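Interpain A (Prevotella intermedia, PDB 3BB7) probably cleaves peptide bonds as a cysteine protease of the peptidase C10 family, and is captured here as the proenzyme with its nucleophile replaced. Local coordinates at residues Thr46-Pro49 against Ser50-Trp53; Leu112-Ala116 against Val117-Thr121; Val124-Tyr127 against Phe128-Pro131; Asp168-Ser171 against Gly172-Glu176. The protein carries 1 engineered substitution. All blocks are in the same frame, centred on the assembly; numbering follows the deposited sequence.

Contact 1 (Thr46-Pro49 against Ser50-Trp53); sequences TDNP and SFKW
The carboxamide of Asn48 crosses Phe51 at about a right angle, with CG and ND2 of the amide both 3.5 Å from Phe51 CB and the amide and phenyl planes 46° apart. At the edge of the Trp53 indole, in its plane, lies Ser50 O, and the indole is stacked with His267, the predicted proton acceptor. Asn48 is the N-cap of helix 49-68. Its CG is anti to the backbone N (chi1 -176°), which carries the amide toward the first turn, where Phe51 N donates an almost straight bond of 3.0 Å to OD1 from above the carbonyl plane. Ser50 N adds a weak bond to the same oxygen. Asparagine suits this place because a short side-chain acceptor can serve amides that have no earlier carbonyl to bind, and Pro49 suits the first turn because it has no N-H to satisfy. Lys52 N bonds Asn48 O at 3.1 Å, while its aliphatic chain runs back along the loop until NZ comes 2.8 Å from Thr46 O, a weak bond. Thr46 OG1 accepts from Asn48 N in an ST turn and also bonds Asp289. This first turn of the propeptide helix lies against strand 267-274, with Ser50 OG bonded to Ala268 N and Trp53 touching Phe269.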
# COMPACT_ATOMS: atom_id res chain seq x y z
N THR A 46 13.77 6.35 6.58
CA THR A 46 12.39 6.73 6.56
C THR A 46 11.62 5.90 7.56
O THR A 46 11.98 4.77 7.82
CB THR A 46 11.80 6.56 5.12
OG1 THR A 46 10.40 6.85 5.13
CG2 THR A 46 12.03 5.14 4.56
N ASP A 47 10.57 6.48 8.13
CA ASP A 47 9.74 5.75 9.08
C ASP A 47 8.77 4.84 8.37
O ASP A 47 8.11 4.05 9.02
CB ASP A 47 8.95 6.73 9.97
CG ASP A 47 9.79 7.38 11.04
OD1 ASP A 47 10.94 6.95 11.28
OD2 ASP A 47 9.28 8.32 11.68
N ASN A 48 8.67 4.97 7.04
CA ASN A 48 7.75 4.17 6.19
C ASN A 48 7.43 2.79 6.78
O ASN A 48 8.19 1.86 6.64
CB ASN A 48 8.39 4.05 4.79
CG ASN A 48 7.52 3.35 3.78
OD1 ASN A 48 6.61 2.61 4.12
ND2 ASN A 48 7.85 3.54 2.51
N PRO A 49 6.28 2.65 7.46
CA PRO A 49 5.99 1.38 8.13
C PRO A 49 5.75 0.18 7.17
O PRO A 49 6.04 -0.98 7.54
CB PRO A 49 4.70 1.70 8.93
CG PRO A 49 4.79 3.20 9.10
CD PRO A 49 5.24 3.65 7.75
N SER A 50 5.24 0.44 5.97
CA SER A 50 4.91 -0.68 5.09
C SER A 50 6.19 -1.24 4.45
O SER A 50 6.34 -2.47 4.28
CB SER A 50 3.86 -0.25 4.09
OG SER A 50 2.67 0.15 4.78
N PHE A 51 7.15 -0.35 4.15
CA PHE A 51 8.47 -0.80 3.69
C PHE A 51 9.18 -1.58 4.80
O PHE A 51 9.81 -2.62 4.54
CB PHE A 51 9.28 0.42 3.25
CG PHE A 51 10.70 0.12 2.84
CD1 PHE A 51 11.79 0.64 3.56
CD2 PHE A 51 10.94 -0.59 1.67
CE1 PHE A 51 13.12 0.38 3.15
CE2 PHE A 51 12.24 -0.83 1.23
CZ PHE A 51 13.34 -0.35 1.98
N LYS A 52 9.01 -1.12 6.04
CA LYS A 52 9.57 -1.86 7.17
C LYS A 52 9.02 -3.28 7.25
O LYS A 52 9.79 -4.23 7.49
CB LYS A 52 9.31 -1.09 8.47
CG LYS A 52 10.26 0.07 8.63
CD LYS A 52 10.05 0.78 9.98
CE LYS A 52 11.28 1.59 10.37
NZ LYS A 52 11.84 2.33 9.19
N TRP A 53 7.71 -3.44 7.02
CA TRP A 53 7.09 -4.77 6.98
C TRP A 53 7.76 -5.62 5.90
O TRP A 53 8.14 -6.78 6.15
CB TRP A 53 5.58 -4.70 6.73
CG TRP A 53 5.05 -6.05 6.38
CD1 TRP A 53 4.76 -7.09 7.24
CD2 TRP A 53 4.84 -6.57 5.06
NE1 TRP A 53 4.33 -8.19 6.53
CE2 TRP A 53 4.39 -7.91 5.19
CE3 TRP A 53 4.97 -6.02 3.78
CZ2 TRP A 53 4.12 -8.72 4.08
CZ3 TRP A 53 4.69 -6.82 2.66
CH2 TRP A 53 4.26 -8.16 2.82
O HOH W 1 3.28 3.07 4.41

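Contact 2 (Leu112-Ala116 against Val117-Thr121); sequences LITGA and VATAT. Engineered in segment 112-116: Ala116 (natural residue Cys).
Thr114 and Thr119 bring their hydroxyls together, OG1 to OG1 at 2.8 Å, with the two side chains crossing at about a right angle. Thr114 OG1 sits between its own backbone N and carbonyl carbon (chi1 59°), which aims it at the helix, while Thr119 OG1 also bonds Gly95 O. Threonine suits both places, offering a polar atom to the partner and a methyl to the buried surroundings, where both side chains touch Met186 of helix 176-192.

The backbone bonds begin the helix. Thr119 N donates to Gly115 O at 3.0 Å, and Ala120 N to Ala116 O at 2.9 Å. Thr121 closes a further turn on Val117 O, which takes its N and its OG1 from opposite faces of the carbonyl plane; the OG1 bond is 2.8 Å long, so a buried hydroxyl is satisfied within its own helix. Gly115 is the N-cap, and at its backbone angles (phi 96°) a CB would be jammed against the carbonyl O of Thr114, which by itself calls for glycine.

This is the start of the central helix of a papain-like (clan CA) peptidase, with the predicted nucleophile position in its first turn. Here that residue is Ala116, an engineered replacement of the natural cysteine, its side chain about 6 Å from that of His267.

Among the van der Waals contacts, Ala118 CB rests 3.3 Å from Thr114 O, and alanine suits the place because its small methyl can also pack on Cys189. Val117 touches Met208 and Cys211 of helix 208-218, and Ala120 lies on Val270 of strand 267-274.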
# COMPACT_ATOMS: atom_id res chain seq x y z
N LEU A 112 -4.30 12.97 14.70
CA LEU A 112 -4.49 11.60 14.25
C LEU A 112 -4.04 11.48 12.79
O LEU A 112 -4.22 12.43 11.99
CB LEU A 112 -5.96 11.22 14.38
CG LEU A 112 -6.56 11.29 15.80
CD1 LEU A 112 -8.06 10.93 15.78
CD2 LEU A 112 -5.79 10.42 16.85
N ILE A 113 -3.48 10.32 12.43
CA ILE A 113 -3.01 10.12 11.05
C ILE A 113 -3.94 9.25 10.24
O ILE A 113 -4.84 8.61 10.79
CB ILE A 113 -1.52 9.63 11.05
CG1 ILE A 113 -1.36 8.17 11.54
CG2 ILE A 113 -0.66 10.60 11.89
CD1 ILE A 113 0.07 7.60 11.46
N THR A 114 -3.81 9.29 8.91
CA THR A 114 -4.91 8.74 8.13
C THR A 114 -5.06 7.22 8.17
O THR A 114 -6.17 6.68 7.96
CB THR A 114 -4.79 9.12 6.65
OG1 THR A 114 -3.54 8.62 6.16
CG2 THR A 114 -4.90 10.63 6.47
N GLY A 115 -3.95 6.53 8.38
CA GLY A 115 -3.91 5.05 8.32
C GLY A 115 -3.46 4.61 6.93
O GLY A 115 -3.89 5.16 5.90
N ALA A 116 -2.60 3.59 6.87
CA ALA A 116 -2.07 3.12 5.59
C ALA A 116 -3.16 2.62 4.67
O ALA A 116 -3.07 2.77 3.45
CB ALA A 116 -1.06 2.00 5.82
N VAL A 117 -4.20 2.01 5.25
CA VAL A 117 -5.30 1.50 4.41
C VAL A 117 -6.02 2.65 3.74
O VAL A 117 -6.37 2.58 2.56
CB VAL A 117 -6.29 0.61 5.24
CG1 VAL A 117 -7.55 0.28 4.46
CG2 VAL A 117 -5.56 -0.67 5.66
N ALA A 118 -6.24 3.74 4.49
CA ALA A 118 -6.91 4.90 3.89
C ALA A 118 -6.05 5.54 2.82
O ALA A 118 -6.56 5.89 1.75
CB ALA A 118 -7.28 5.90 4.94
N THR A 119 -4.74 5.66 3.04
CA THR A 119 -3.87 6.28 2.05
C THR A 119 -3.81 5.44 0.76
O THR A 119 -3.85 5.99 -0.37
CB THR A 119 -2.50 6.51 2.68
OG1 THR A 119 -2.64 7.49 3.72
CG2 THR A 119 -1.48 6.99 1.66
N ALA A 120 -3.69 4.12 0.91
CA ALA A 120 -3.67 3.25 -0.26
C ALA A 120 -5.01 3.32 -1.02
O ALA A 120 -5.04 3.52 -2.23
CB ALA A 120 -3.38 1.80 0.16
N THR A 121 -6.14 3.23 -0.30
CA THR A 121 -7.45 3.30 -0.93
C THR A 121 -7.66 4.64 -1.62
O THR A 121 -8.11 4.69 -2.77
CB THR A 121 -8.54 3.05 0.14
OG1 THR A 121 -8.32 1.76 0.72
CG2 THR A 121 -9.92 3.08 -0.48

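Contact 3 (Val124-Tyr127 against Phe128-Pro131); sequences VLNY and FKYP. Unlike the reference sequence in segment 124-127: Val124 (reference Ala).
Tyr127 sets the edge of its ring against the face of Phe128 in a T-shaped stack, centroids 5.0 Å apart and planes at 80°. CD2 of Tyr127 does the touching, 3.7 Å above the middle of the phenyl ring. On Phe128, CE2 also meets Val124 CG1 at 3.8 Å, the two side chains lying alongside and pointing the same way. Phenylalanine suits the place, its flat ring giving a face to Tyr127 and a rim carbon to Val124. Phe128 CG is anti to its carbonyl carbon (chi1 -69°), which folds the ring back beside the preceding turn of helix 116-128. The helix ends here: weak bonds run from Phe128 N to Val124 O and from Lys129 N to Leu125 O and Asn126 O, and Lys129 departs with positive phi (53°). Water 2 donates to Tyr127 O. Farther out, Asn126 is wedged among Trp94, Trp163 and Met166, while Tyr130, just before the cis peptide to Pro131, bonds Lys320 through its OH. The weak last-turn bonds suggest a fraying helix end; in one of two Lys129 conformers NZ donates to Asn126 O at 2.8 Å, a doubtful bond that would probably suit the negative end of the helix dipole.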
# COMPACT_ATOMS: atom_id res chain seq x y z
N VAL A 124 -5.82 4.72 -4.95
CA VAL A 124 -6.51 3.95 -5.99
C VAL A 124 -7.78 4.66 -6.47
O VAL A 124 -8.00 4.74 -7.67
CB VAL A 124 -6.79 2.52 -5.50
CG1 VAL A 124 -7.65 1.73 -6.56
CG2 VAL A 124 -5.47 1.80 -5.27
N LEU A 125 -8.60 5.19 -5.57
CA LEU A 125 -9.81 5.92 -6.01
C LEU A 125 -9.46 7.13 -6.87
O LEU A 125 -10.09 7.40 -7.90
CB LEU A 125 -10.63 6.37 -4.80
CG LEU A 125 -11.68 5.33 -4.34
CD1 LEU A 125 -11.15 3.89 -4.26
CD2 LEU A 125 -12.40 5.75 -3.06
N ASN A 126 -8.39 7.83 -6.50
CA ASN A 126 -7.98 8.99 -7.26
C ASN A 126 -7.50 8.59 -8.67
O ASN A 126 -7.68 9.32 -9.63
CB ASN A 126 -6.86 9.75 -6.56
CG ASN A 126 -6.43 10.98 -7.35
OD1 ASN A 126 -7.22 11.92 -7.55
ND2 ASN A 126 -5.18 10.96 -7.82
N TYR A 127 -6.85 7.44 -8.78
CA TYR A 127 -6.43 6.94 -10.10
C TYR A 127 -7.65 6.82 -11.03
O TYR A 127 -7.60 7.21 -12.22
CB TYR A 127 -5.70 5.60 -9.94
CG TYR A 127 -5.41 4.98 -11.29
CD1 TYR A 127 -4.37 5.46 -12.09
CD2 TYR A 127 -6.22 3.97 -11.78
CE1 TYR A 127 -4.11 4.91 -13.35
CE2 TYR A 127 -5.98 3.40 -13.08
CZ TYR A 127 -4.92 3.88 -13.83
OH TYR A 127 -4.67 3.39 -15.10
N PHE A 128 -8.76 6.30 -10.50
CA PHE A 128 -9.99 6.15 -11.29
C PHE A 128 -10.86 7.37 -11.39
O PHE A 128 -11.74 7.43 -12.26
CB PHE A 128 -10.82 5.00 -10.71
CG PHE A 128 -10.18 3.65 -10.93
CD1 PHE A 128 -10.07 3.12 -12.23
CD2 PHE A 128 -9.65 2.94 -9.86
CE1 PHE A 128 -9.48 1.88 -12.46
CE2 PHE A 128 -9.02 1.69 -10.08
CZ PHE A 128 -8.95 1.18 -11.37
N LYS A 129 -10.64 8.35 -10.50
CA LYS A 129 -11.48 9.54 -10.40
C LYS A 129 -12.95 9.14 -10.26
O LYS A 129 -13.84 9.63 -10.97
CB LYS A 129 -11.25 10.51 -11.56
CG LYS A 129 -9.88 11.15 -11.47
CD LYS A 129 -9.46 11.76 -12.78
CE LYS A 129 -7.96 12.02 -12.74
NZ LYS A 129 -7.24 11.18 -11.70
N TYR A 130 -13.19 8.21 -9.32
CA TYR A 130 -14.50 7.58 -9.18
C TYR A 130 -14.62 7.12 -7.75
O TYR A 130 -13.63 6.69 -7.18
CB TYR A 130 -14.58 6.39 -10.15
CG TYR A 130 -15.89 5.63 -10.17
CD1 TYR A 130 -16.90 5.96 -11.07
CD2 TYR A 130 -16.10 4.54 -9.31
CE1 TYR A 130 -18.09 5.25 -11.08
CE2 TYR A 130 -17.28 3.84 -9.31
CZ TYR A 130 -18.26 4.19 -10.21
OH TYR A 130 -19.44 3.46 -10.19
N PRO A 131 -15.81 7.24 -7.15
CA PRO A 131 -17.08 7.69 -7.70
C PRO A 131 -17.19 9.21 -7.74
O PRO A 131 -16.33 9.94 -7.17
CB PRO A 131 -18.10 7.11 -6.71
CG PRO A 131 -17.37 7.21 -5.40
CD PRO A 131 -15.94 6.86 -5.72
O HOH W 2 -5.91 8.75 -13.51

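Contact 4 (Asp168-Ser171 against Gly172-Glu176); sequences DNYS and GNYTE. Unlike the reference sequence in segment 168-171: Asn169 (reference Asp).
No direct hydrogen bond joins 168-171 to 172-176; a single water takes that role. Water 3 donates to Asn169 O at 2.7 Å and to Asn173 O at 2.8 Å, and accepts from Gly172 N at 2.9 Å, so three backbone groups of the bend are held through one molecule. The direct touch is aromatic. Tyr170 presents the edge of its ring to the face of Tyr174, with centroids 5.5 Å apart and planes at 65°. CD2 of Tyr170 comes 3.7 Å from Tyr174 CG, near the root of that ring, and Tyr174 CE2 reaches Tyr170 O at 3.4 Å. Tyr174 has CG between its own N and carbonyl carbon (chi1 55°), which brings the ring back over the bend. Tyrosine suits position 170 because its ring is buried, meeting Trp94 and Tyr100, while its OH bonds Glu178 O and Lys167 N. Tyr174 lies nearer the surface, on Pro99 and Ala179. Asn169 OD1 accepts from Ser171 N above its carbonyl plane and from Ser171 OG at 2.6 Å. The short amide of asparagine can reach forward two residues in this way, and serine supplies a second donor. This surface loop thus combines an Asx turn at Asn169 with a helix N-cap at Thr175, which leads into helix 176-192.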
# COMPACT_ATOMS: atom_id res chain seq x y z
N ASP A 168 -0.83 15.66 -7.25
CA ASP A 168 -0.00 14.46 -7.20
C ASP A 168 0.86 14.47 -5.93
O ASP A 168 1.01 13.45 -5.29
CB ASP A 168 0.90 14.35 -8.42
CG ASP A 168 0.17 13.82 -9.62
OD1 ASP A 168 -0.94 13.24 -9.47
OD2 ASP A 168 0.74 13.98 -10.73
N ASN A 169 1.41 15.63 -5.58
CA ASN A 169 2.48 15.75 -4.58
C ASN A 169 2.07 16.90 -3.63
O ASN A 169 1.83 17.99 -4.09
CB ASN A 169 3.77 16.13 -5.35
CG ASN A 169 5.01 16.21 -4.47
OD1 ASN A 169 4.96 16.11 -3.23
ND2 ASN A 169 6.17 16.39 -5.13
N TYR A 170 2.02 16.64 -2.34
CA TYR A 170 1.71 17.66 -1.35
C TYR A 170 2.91 17.94 -0.43
O TYR A 170 2.74 18.52 0.63
CB TYR A 170 0.52 17.23 -0.47
CG TYR A 170 -0.83 17.29 -1.17
CD1 TYR A 170 -1.33 16.18 -1.87
CD2 TYR A 170 -1.61 18.45 -1.11
CE1 TYR A 170 -2.57 16.21 -2.51
CE2 TYR A 170 -2.87 18.50 -1.76
CZ TYR A 170 -3.34 17.37 -2.45
OH TYR A 170 -4.56 17.42 -3.09
N SER A 171 4.11 17.55 -0.85
CA SER A 171 5.30 17.76 -0.01
C SER A 171 5.88 19.15 -0.13
O SER A 171 6.86 19.48 0.58
CB SER A 171 6.38 16.73 -0.35
OG SER A 171 6.85 16.94 -1.66
N GLY A 172 5.37 19.95 -1.05
CA GLY A 172 5.81 21.33 -1.14
C GLY A 172 4.60 22.22 -1.09
O GLY A 172 3.87 22.25 -0.08
N ASN A 173 4.34 22.90 -2.19
CA ASN A 173 3.30 23.91 -2.24
C ASN A 173 1.95 23.30 -2.60
O ASN A 173 1.89 22.32 -3.34
CB ASN A 173 3.69 25.01 -3.23
CG ASN A 173 4.91 25.79 -2.77
OD1 ASN A 173 5.36 25.65 -1.61
ND2 ASN A 173 5.49 26.58 -3.66
N TYR A 174 0.89 23.87 -2.02
CA TYR A 174 -0.49 23.49 -2.38
C TYR A 174 -1.46 24.53 -1.81
O TYR A 174 -1.11 25.26 -0.88
CB TYR A 174 -0.83 22.11 -1.81
CG TYR A 174 -0.63 21.93 -0.31
CD1 TYR A 174 -1.62 22.30 0.59
CD2 TYR A 174 0.55 21.33 0.19
CE1 TYR A 174 -1.43 22.12 1.97
CE2 TYR A 174 0.74 21.14 1.56
CZ TYR A 174 -0.25 21.53 2.43
OH TYR A 174 -0.10 21.34 3.79
N THR A 175 -2.67 24.58 -2.37
CA THR A 175 -3.71 25.50 -1.97
C THR A 175 -4.61 24.85 -0.92
O THR A 175 -4.63 23.63 -0.79
CB THR A 175 -4.64 25.91 -3.12
OG1 THR A 175 -5.41 24.76 -3.53
CG2 THR A 175 -3.86 26.47 -4.33
N GLU A 176 -5.39 25.66 -0.23
CA GLU A 176 -6.32 25.10 0.75
C GLU A 176 -7.34 24.20 0.08
O GLU A 176 -7.69 23.16 0.64
CB GLU A 176 -7.05 26.19 1.52
CG GLU A 176 -7.87 25.62 2.68
CD GLU A 176 -8.41 26.66 3.60
OE1 GLU A 176 -7.83 26.80 4.71
OE2 GLU A 176 -9.37 27.35 3.22
O HOH W 3 3.42 19.99 -3.19

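Overall arrangement
The four contacts follow one another along the chain. Contact 1 starts helix 49-68 in the Spi-type inhibitor region, whereas contacts 2, 3 and 4 fall within the peptidase C10 range. Contacts 2 and 3 bracket helix 116-128, its beginning and end, with centres 15 Å apart. Contact 4 lies on the surface before helix 176-192, its nearest atoms about 5 Å from contact 3 and about 10 Å from contact 2. Contacts 1 and 2 meet at Ser50 and the replaced Ala116, although their centres are 14 Å apart. The propeptide helix therefore begins beside the predicted catalytic residues, consistent with a latent zymogen.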